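Local coordinates for motility protein B (Helicobacter pylori, PDB 3S03) that probably forms, together with MotA, the stator of the flagellar motor and may anchor it to the cell wall through this periplasmic OmpA-like domain, at residues 24-29 against 136-141; 46-51 against 101-106. All coordinates share one frame; numbering follows the deposited sequence.

Both contacts belong to the periplasmic OmpA-like domain, an alpha/beta fold in which helices pack on a mixed sheet. Contact 1 pairs strand 24-29 with strand 137-142 near the middle of the chain, and contact 2 lies about 15 Å away, centre to centre, where helix 47-58 meets the end of helix 86-103. Strand 24-29 and helix 47-58 follow each other in sequence, so the first segments of the two contacts are neighbours along the chain. The two meet directly where CD2 of Leu29 packs 3.6 Å from OH of Tyr50. Contact 1 alone reaches the second subunit, through Ser25, Leu27 and Phe141.

Contact 1. Residues 24-29 against 136-141; sequences GSILKL and RVEIFF
Six backbone hydrogen bonds join Ser25, Leu27 and Leu29 to Phe141, Ile139 and Val137, two to each antiparallel pair. The bond from Phe141 N to Ser25 O, 2.9 Å, is almost straight at 171° and lies in the carbonyl plane, whereas Ser25 N reaches Phe141 O at 3.2 Å from a position tilted off that plane. Two CA-H...O contacts supplement them, from Phe140 to Ser25 O and from Glu138 to Leu27 O.

Apolar packing fills the face made by Leu27, Leu29, Ile139 and Phe141. Leu27 and Ile139 lie side by side with their CB atoms 3.7 Å apart, and Leu27 CB also meets the Phe141 ring at its edge, 3.9 Å from CE2. These branched and aromatic residues suit the core of the OmpA-like fold, where the two strands are the second and third of a mixed sheet and Leu27 and Leu29 pack on helix 47-58. Across the other face, Ile26 CG1 approaches the edge of the Phe140 ring. The far end of that ring comes up to Gly24, whose CA is 3.6 Å from CZ; glycine, having no side chain, lets the ring approach so closely.

Charged groups gather at the Arg136 end. Arg136 NE donates to Glu138 OE2 at 2.7 Å, a salt bridge in which the nitrogen stands above the carboxylate plane while the oxygen lies near the guanidinium plane. Lys28 runs alongside Glu138, its CE 3.6 Å from OE2, but its NZ pairs with Glu19.

Contact 2. Residues 46-51 against 101-106; sequences DMMLYI and LIQYGV
Tyr104 reaches across to the first turn of helix 47-58 and brings its ring up to Met48 and Ile51, bridging two helices of the OmpA-like fold at the point where one of them ends. Helix 86-103 closes in a Schellman motif: Val106 N bonds to Leu101 O, and Gly105, with positive phi, is its C-prime residue. Glycine takes up such a backbone angle readily, which suits it to this place.

Tyr104 is the first residue beyond the helix to leave helical backbone angles, and its CB points toward helix 47-58. From there CG turns anti to the carbonyl carbon (chi1 -81°), which carries the ring toward that helix. CD2 comes first to Ile51, 4.1 Å from its CG2. Farther along the same side, CE2 meets the methyl end of Met48, with CE at 3.7 Å. The Met48 chain, bent at chi2 and chi3, folds back to bring that methyl there and crosses the tyrosine at about a right angle. Beyond CE2, CZ lies 3.0 Å from Met48 O, and at the tip OH ends 2.7 Å from the same Met48 O. A long aromatic residue can thus span the distance, while a flexible thioether shapes itself to the ring. The Tyr104 side chain also touches Glu52 and Ala55 farther along helix 47-58.

Deeper in the domain, Ile51 and Leu101 add an aliphatic pair and likewise cross at about a right angle. Both are buried, which suits branched aliphatic side chains: Ile51 also packs on Val100, and Leu101 on Ile58 and on Leu111 of strand 111-115. Their meeting point is methyl to methyl, Ile51 CG2 standing 3.6 Å from Leu101 CD2.

Contact 1. Residues 24-29 against 136-141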
ATOM      1  N   GLY A  24       0.299   0.525  -6.713  1.00 24.23           N
ATOM      2  CA  GLY A  24      -0.298   1.043  -7.927  1.00 26.13           C
ATOM      3  C   GLY A  24      -0.215   0.090  -9.094  1.00 22.88           C
ATOM      4  O   GLY A  24       0.282  -1.025  -8.965  1.00 24.04           O
ATOM      5  N   SER A  25      -0.739   0.528 -10.227  1.00 24.32           N
ATOM      6  CA  SER A  25      -0.724  -0.262 -11.452  1.00 23.28           C
ATOM      7  C   SER A  25       0.168   0.480 -12.418  1.00 20.85           C
ATOM      8  O   SER A  25       0.157   1.709 -12.451  1.00 12.93           O
ATOM      9  CB  SER A  25      -2.134  -0.368 -12.057  1.00 20.49           C
ATOM     10  OG  SER A  25      -2.981  -1.203 -11.277  1.00 35.73           O
ATOM     11  N   ILE A  26       0.933  -0.263 -13.204  1.00 19.39           N
ATOM     12  CA  ILE A  26       1.791   0.351 -14.197  1.00 21.84           C
ATOM     13  C   ILE A  26       1.379  -0.089 -15.589  1.00 28.41           C
ATOM     14  O   ILE A  26       1.270  -1.290 -15.870  1.00 23.79           O
ATOM     15  CB  ILE A  26       3.270  -0.030 -13.998  1.00 21.24           C
ATOM     16  CG1 ILE A  26       3.755   0.377 -12.619  1.00 27.79           C
ATOM     17  CG2 ILE A  26       4.141   0.649 -15.023  1.00 28.46           C
ATOM     18  CD1 ILE A  26       5.074  -0.308 -12.225  1.00 27.59           C
ATOM     19  N   LEU A  27       1.185   0.896 -16.465  1.00 30.89           N
ATOM     20  CA  LEU A  27       0.903   0.639 -17.866  1.00 30.35           C
ATOM     21  C   LEU A  27       2.141   0.983 -18.695  1.00 32.20           C
ATOM     22  O   LEU A  27       2.444   2.164 -18.909  1.00 34.02           O
ATOM     23  CB  LEU A  27      -0.303   1.472 -18.320  1.00 29.29           C
ATOM     24  CG  LEU A  27      -0.842   1.156 -19.720  1.00 39.46           C
ATOM     25  CD1 LEU A  27      -1.223  -0.322 -19.844  1.00 33.78           C
ATOM     26  CD2 LEU A  27      -1.992   2.062 -20.101  1.00 26.35           C
ATOM     27  N   LYS A  28       2.840  -0.045 -19.171  1.00 30.71           N
ATOM     28  CA  LYS A  28       4.070   0.150 -19.942  1.00 31.19           C
ATOM     29  C   LYS A  28       3.859   0.159 -21.458  1.00 36.01           C
ATOM     30  O   LYS A  28       3.416  -0.838 -22.040  1.00 40.44           O
ATOM     31  CB  LYS A  28       5.094  -0.916 -19.572  1.00 38.47           C
ATOM     32  CG  LYS A  28       5.386  -0.996 -18.092  1.00 30.54           C
ATOM     33  CD  LYS A  28       6.424  -2.042 -17.828  1.00 31.12           C
ATOM     34  CE  LYS A  28       6.919  -2.003 -16.382  1.00 30.89           C
ATOM     35  NZ  LYS A  28       7.668  -3.260 -16.064  1.00 32.30           N
ATOM     36  N   LEU A  29       4.206   1.284 -22.088  1.00 31.41           N
ATOM     37  CA  LEU A  29       4.053   1.464 -23.521  1.00 29.72           C
ATOM     38  C   LEU A  29       5.399   1.845 -24.147  1.00 31.05           C
ATOM     39  O   LEU A  29       5.963   2.886 -23.790  1.00 37.69           O
ATOM     40  CB  LEU A  29       3.006   2.559 -23.799  1.00 32.01           C
ATOM     41  CG  LEU A  29       1.848   2.722 -22.799  1.00 32.06           C
ATOM     42  CD1 LEU A  29       1.161   4.070 -22.955  1.00 20.65           C
ATOM     43  CD2 LEU A  29       0.849   1.563 -22.920  1.00 26.86           C
ATOM     44  N   ARG A 136      10.334   3.845 -23.210  1.00 24.10           N
ATOM     45  CA  ARG A 136       8.912   3.689 -22.975  1.00 26.14           C
ATOM     46  C   ARG A 136       8.306   4.863 -22.223  1.00 29.63           C
ATOM     47  O   ARG A 136       9.001   5.640 -21.540  1.00 29.30           O
ATOM     48  CB  ARG A 136       8.672   2.434 -22.122  1.00 34.31           C
ATOM     49  CG  ARG A 136       8.958   2.644 -20.615  1.00 30.48           C
ATOM     50  CD  ARG A 136       9.212   1.335 -19.893  1.00 31.00           C
ATOM     51  NE  ARG A 136       9.716   1.503 -18.527  1.00 26.68           N
ATOM     52  CZ  ARG A 136      10.965   1.863 -18.204  1.00 38.74           C
ATOM     53  NH1 ARG A 136      11.870   2.149 -19.151  1.00 28.10           N
ATOM     54  NH2 ARG A 136      11.313   1.952 -16.918  1.00 26.33           N
ATOM     55  N   VAL A 137       6.999   4.976 -22.337  1.00 17.99           N
ATOM     56  CA  VAL A 137       6.273   5.835 -21.445  1.00 18.40           C
ATOM     57  C   VAL A 137       5.598   4.874 -20.459  1.00 20.82           C
ATOM     58  O   VAL A 137       5.182   3.762 -20.821  1.00 13.87           O
ATOM     59  CB  VAL A 137       5.227   6.761 -22.176  1.00 19.19           C
ATOM     60  CG1 VAL A 137       4.268   7.368 -21.181  1.00 17.58           C
ATOM     61  CG2 VAL A 137       5.929   7.914 -22.950  1.00 12.66           C
ATOM     62  N   GLU A 138       5.525   5.288 -19.206  1.00 18.28           N
ATOM     63  CA  GLU A 138       4.848   4.502 -18.193  1.00 23.74           C
ATOM     64  C   GLU A 138       3.680   5.303 -17.607  1.00 26.38           C
ATOM     65  O   GLU A 138       3.846   6.430 -17.135  1.00 29.87           O
ATOM     66  CB  GLU A 138       5.834   4.111 -17.088  1.00 17.78           C
ATOM     67  CG  GLU A 138       6.276   2.638 -17.124  1.00 22.97           C
ATOM     68  CD  GLU A 138       7.335   2.313 -16.070  1.00 27.32           C
ATOM     69  OE1 GLU A 138       7.386   3.019 -15.020  1.00 20.66           O
ATOM     70  OE2 GLU A 138       8.120   1.360 -16.299  1.00 23.96           O
ATOM     71  N   ILE A 139       2.498   4.725 -17.642  1.00 21.79           N
ATOM     72  CA  ILE A 139       1.335   5.358 -17.034  1.00 24.37           C
ATOM     73  C   ILE A 139       1.148   4.672 -15.708  1.00 21.72           C
ATOM     74  O   ILE A 139       0.657   3.552 -15.671  1.00 19.62           O
ATOM     75  CB  ILE A 139       0.057   5.097 -17.871  1.00 28.59           C
ATOM     76  CG1 ILE A 139       0.269   5.491 -19.336  1.00 22.63           C
ATOM     77  CG2 ILE A 139      -1.152   5.789 -17.258  1.00 28.02           C
ATOM     78  CD1 ILE A 139       0.133   6.950 -19.615  1.00 26.53           C
ATOM     79  N   PHE A 140       1.558   5.324 -14.625  1.00 27.33           N
ATOM     80  CA  PHE A 140       1.352   4.762 -13.287  1.00 28.78           C
ATOM     81  C   PHE A 140       0.035   5.292 -12.712  1.00 31.06           C
ATOM     82  O   PHE A 140      -0.222   6.496 -12.783  1.00 28.05           O
ATOM     83  CB  PHE A 140       2.517   5.128 -12.365  1.00 39.14           C
ATOM     84  CG  PHE A 140       2.350   4.645 -10.936  1.00 44.87           C
ATOM     85  CD1 PHE A 140       2.751   3.362 -10.573  1.00 50.15           C
ATOM     86  CD2 PHE A 140       1.810   5.474  -9.960  1.00 35.70           C
ATOM     87  CE1 PHE A 140       2.602   2.911  -9.268  1.00 42.67           C
ATOM     88  CE2 PHE A 140       1.670   5.033  -8.670  1.00 36.67           C
ATOM     89  CZ  PHE A 140       2.053   3.741  -8.325  1.00 41.12           C
ATOM     90  N   PHE A 141      -0.776   4.388 -12.154  1.00 27.57           N
ATOM     91  CA  PHE A 141      -2.067   4.712 -11.535  1.00 22.89           C
ATOM     92  C   PHE A 141      -1.954   4.481 -10.050  1.00 28.57           C
ATOM     93  O   PHE A 141      -1.212   3.593  -9.633  1.00 43.91           O
ATOM     94  CB  PHE A 141      -3.165   3.789 -12.062  1.00 25.32           C
ATOM     95  CG  PHE A 141      -3.357   3.831 -13.564  1.00 26.87           C
ATOM     96  CD1 PHE A 141      -4.439   4.498 -14.113  1.00 21.67           C
ATOM     97  CD2 PHE A 141      -2.475   3.167 -14.425  1.00 29.16           C
ATOM     98  CE1 PHE A 141      -4.644   4.524 -15.491  1.00 24.98           C
ATOM     99  CE2 PHE A 141      -2.671   3.186 -15.808  1.00 32.39           C
ATOM    100  CZ  PHE A 141      -3.759   3.870 -16.346  1.00 23.80           C
TER

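Contact 2. Residues 46-51 against 101-106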
ATOM      1  N   ASP A  46      -1.033   6.377 -35.431  1.00 62.69           N
ATOM      2  CA  ASP A  46      -1.792   5.489 -34.557  1.00 69.53           C
ATOM      3  C   ASP A  46      -1.851   6.020 -33.131  1.00 61.38           C
ATOM      4  O   ASP A  46      -2.635   5.535 -32.313  1.00 61.96           O
ATOM      5  CB  ASP A  46      -1.215   4.052 -34.594  1.00 79.57           C
ATOM      6  CG  ASP A  46      -0.010   3.849 -33.650  1.00100.51           C
ATOM      7  OD1 ASP A  46       1.001   4.578 -33.769  1.00 93.61           O
ATOM      8  OD2 ASP A  46      -0.067   2.935 -32.796  1.00 97.16           O
ATOM      9  N   MET A  47      -1.015   7.016 -32.846  1.00 51.00           N
ATOM     10  CA  MET A  47      -0.962   7.622 -31.525  1.00 58.98           C
ATOM     11  C   MET A  47      -2.364   7.960 -31.037  1.00 55.72           C
ATOM     12  O   MET A  47      -2.889   7.315 -30.133  1.00 63.42           O
ATOM     13  CB  MET A  47      -0.083   8.881 -31.547  1.00 63.39           C
ATOM     14  CG  MET A  47       0.569   9.238 -30.211  1.00 53.97           C
ATOM     15  SD  MET A  47       0.021  10.799 -29.482  1.00 80.06           S
ATOM     16  CE  MET A  47       0.873  10.770 -27.900  1.00 71.61           C
ATOM     17  N   MET A  48      -2.967   8.956 -31.668  1.00 47.41           N
ATOM     18  CA  MET A  48      -4.281   9.456 -31.300  1.00 46.44           C
ATOM     19  C   MET A  48      -5.333   8.388 -30.957  1.00 50.45           C
ATOM     20  O   MET A  48      -6.058   8.529 -29.964  1.00 44.84           O
ATOM     21  CB  MET A  48      -4.778  10.379 -32.404  1.00 41.12           C
ATOM     22  CG  MET A  48      -3.764  11.457 -32.764  1.00 35.18           C
ATOM     23  SD  MET A  48      -3.163  12.332 -31.303  1.00 39.82           S
ATOM     24  CE  MET A  48      -4.602  13.322 -30.828  1.00 33.56           C
ATOM     25  N   LEU A  49      -5.402   7.326 -31.762  1.00 43.48           N
ATOM     26  CA  LEU A  49      -6.384   6.258 -31.557  1.00 41.85           C
ATOM     27  C   LEU A  49      -6.078   5.399 -30.325  1.00 41.61           C
ATOM     28  O   LEU A  49      -6.984   4.983 -29.593  1.00 38.50           O
ATOM     29  CB  LEU A  49      -6.478   5.373 -32.804  1.00 49.57           C
ATOM     30  CG  LEU A  49      -6.751   6.007 -34.173  1.00 42.48           C
ATOM     31  CD1 LEU A  49      -6.455   4.999 -35.291  1.00 48.83           C
ATOM     32  CD2 LEU A  49      -8.188   6.499 -34.268  1.00 42.61           C
ATOM     33  N   TYR A  50      -4.793   5.134 -30.108  1.00 51.92           N
ATOM     34  CA  TYR A  50      -4.331   4.315 -28.976  1.00 51.37           C
ATOM     35  C   TYR A  50      -4.456   5.065 -27.644  1.00 46.22           C
ATOM     36  O   TYR A  50      -5.044   4.532 -26.690  1.00 39.57           O
ATOM     37  CB  TYR A  50      -2.892   3.824 -29.202  1.00 38.42           C
ATOM     38  CG  TYR A  50      -2.438   2.787 -28.207  1.00 52.22           C
ATOM     39  CD1 TYR A  50      -2.896   1.468 -28.283  1.00 56.58           C
ATOM     40  CD2 TYR A  50      -1.551   3.117 -27.183  1.00 66.69           C
ATOM     41  CE1 TYR A  50      -2.486   0.506 -27.358  1.00 44.10           C
ATOM     42  CE2 TYR A  50      -1.133   2.149 -26.248  1.00 57.56           C
ATOM     43  CZ  TYR A  50      -1.606   0.852 -26.344  1.00 45.36           C
ATOM     44  OH  TYR A  50      -1.199  -0.095 -25.425  1.00 46.73           O
ATOM     45  N   ILE A  51      -3.924   6.295 -27.589  1.00 35.09           N
ATOM     46  CA  ILE A  51      -4.046   7.129 -26.395  1.00 29.89           C
ATOM     47  C   ILE A  51      -5.516   7.298 -26.016  1.00 35.17           C
ATOM     48  O   ILE A  51      -5.901   7.231 -24.835  1.00 36.45           O
ATOM     49  CB  ILE A  51      -3.447   8.509 -26.599  1.00 30.03           C
ATOM     50  CG1 ILE A  51      -1.926   8.429 -26.647  1.00 36.39           C
ATOM     51  CG2 ILE A  51      -3.870   9.444 -25.460  1.00 29.67           C
ATOM     52  CD1 ILE A  51      -1.389   8.300 -27.988  1.00 25.62           C
ATOM     53  N   LEU A 101      -4.063  12.770 -23.468  1.00 26.98           N
ATOM     54  CA  LEU A 101      -5.036  12.145 -22.575  1.00 28.24           C
ATOM     55  C   LEU A 101      -6.113  13.152 -22.245  1.00 28.47           C
ATOM     56  O   LEU A 101      -7.299  12.816 -22.191  1.00 25.69           O
ATOM     57  CB  LEU A 101      -4.382  11.678 -21.280  1.00 25.30           C
ATOM     58  CG  LEU A 101      -3.499  10.427 -21.288  1.00 24.86           C
ATOM     59  CD1 LEU A 101      -3.025  10.092 -19.849  1.00 17.78           C
ATOM     60  CD2 LEU A 101      -4.256   9.268 -21.918  1.00 25.88           C
ATOM     61  N   ILE A 102      -5.680  14.396 -22.047  1.00 26.87           N
ATOM     62  CA  ILE A 102      -6.590  15.464 -21.671  1.00 28.17           C
ATOM     63  C   ILE A 102      -7.466  15.817 -22.878  1.00 27.15           C
ATOM     64  O   ILE A 102      -8.689  15.754 -22.781  1.00 25.28           O
ATOM     65  CB  ILE A 102      -5.844  16.700 -21.102  1.00 21.19           C
ATOM     66  CG1 ILE A 102      -4.958  16.298 -19.926  1.00 26.53           C
ATOM     67  CG2 ILE A 102      -6.820  17.696 -20.586  1.00 15.94           C
ATOM     68  CD1 ILE A 102      -4.038  17.391 -19.438  1.00 22.86           C
ATOM     69  N   GLN A 103      -6.847  16.168 -24.006  1.00 28.36           N
ATOM     70  CA  GLN A 103      -7.592  16.452 -25.252  1.00 29.01           C
ATOM     71  C   GLN A 103      -8.706  15.435 -25.492  1.00 28.10           C
ATOM     72  O   GLN A 103      -9.721  15.746 -26.110  1.00 29.50           O
ATOM     73  CB  GLN A 103      -6.670  16.406 -26.463  1.00 29.30           C
ATOM     74  CG  GLN A 103      -5.568  17.438 -26.485  1.00 30.03           C
ATOM     75  CD  GLN A 103      -4.847  17.433 -27.804  1.00 23.60           C
ATOM     76  OE1 GLN A 103      -5.148  18.236 -28.693  1.00 29.58           O
ATOM     77  NE2 GLN A 103      -3.915  16.500 -27.962  1.00 25.68           N
ATOM     78  N   TYR A 104      -8.498  14.220 -24.998  1.00 28.77           N
ATOM     79  CA  TYR A 104      -9.479  13.159 -25.133  1.00 26.70           C
ATOM     80  C   TYR A 104     -10.434  13.035 -23.940  1.00 27.00           C
ATOM     81  O   TYR A 104     -11.190  12.073 -23.869  1.00 37.21           O
ATOM     82  CB  TYR A 104      -8.776  11.822 -25.389  1.00 30.81           C
ATOM     83  CG  TYR A 104      -8.358  11.585 -26.832  1.00 23.60           C
ATOM     84  CD1 TYR A 104      -9.301  11.424 -27.830  1.00 20.73           C
ATOM     85  CD2 TYR A 104      -7.019  11.493 -27.179  1.00 29.95           C
ATOM     86  CE1 TYR A 104      -8.926  11.204 -29.154  1.00 25.89           C
ATOM     87  CE2 TYR A 104      -6.618  11.258 -28.502  1.00 29.20           C
ATOM     88  CZ  TYR A 104      -7.578  11.112 -29.484  1.00 32.58           C
ATOM     89  OH  TYR A 104      -7.188  10.870 -30.794  1.00 28.76           O
ATOM     90  N   GLY A 105     -10.417  13.987 -23.011  1.00 28.11           N
ATOM     91  CA  GLY A 105     -11.382  13.967 -21.912  1.00 27.58           C
ATOM     92  C   GLY A 105     -10.942  13.733 -20.474  1.00 32.21           C
ATOM     93  O   GLY A 105     -11.715  14.015 -19.559  1.00 25.74           O
ATOM     94  N   VAL A 106      -9.739  13.202 -20.241  1.00 28.53           N
ATOM     95  CA  VAL A 106      -9.276  13.016 -18.840  1.00 32.52           C
ATOM     96  C   VAL A 106      -9.179  14.346 -18.082  1.00 24.99           C
ATOM     97  O   VAL A 106      -8.896  15.386 -18.667  1.00 32.15           O
ATOM     98  CB  VAL A 106      -7.921  12.258 -18.735  1.00 28.98           C
ATOM     99  CG1 VAL A 106      -7.512  12.168 -17.299  1.00 34.71           C
ATOM    100  CG2 VAL A 106      -8.038  10.871 -19.299  1.00 22.79           C
TER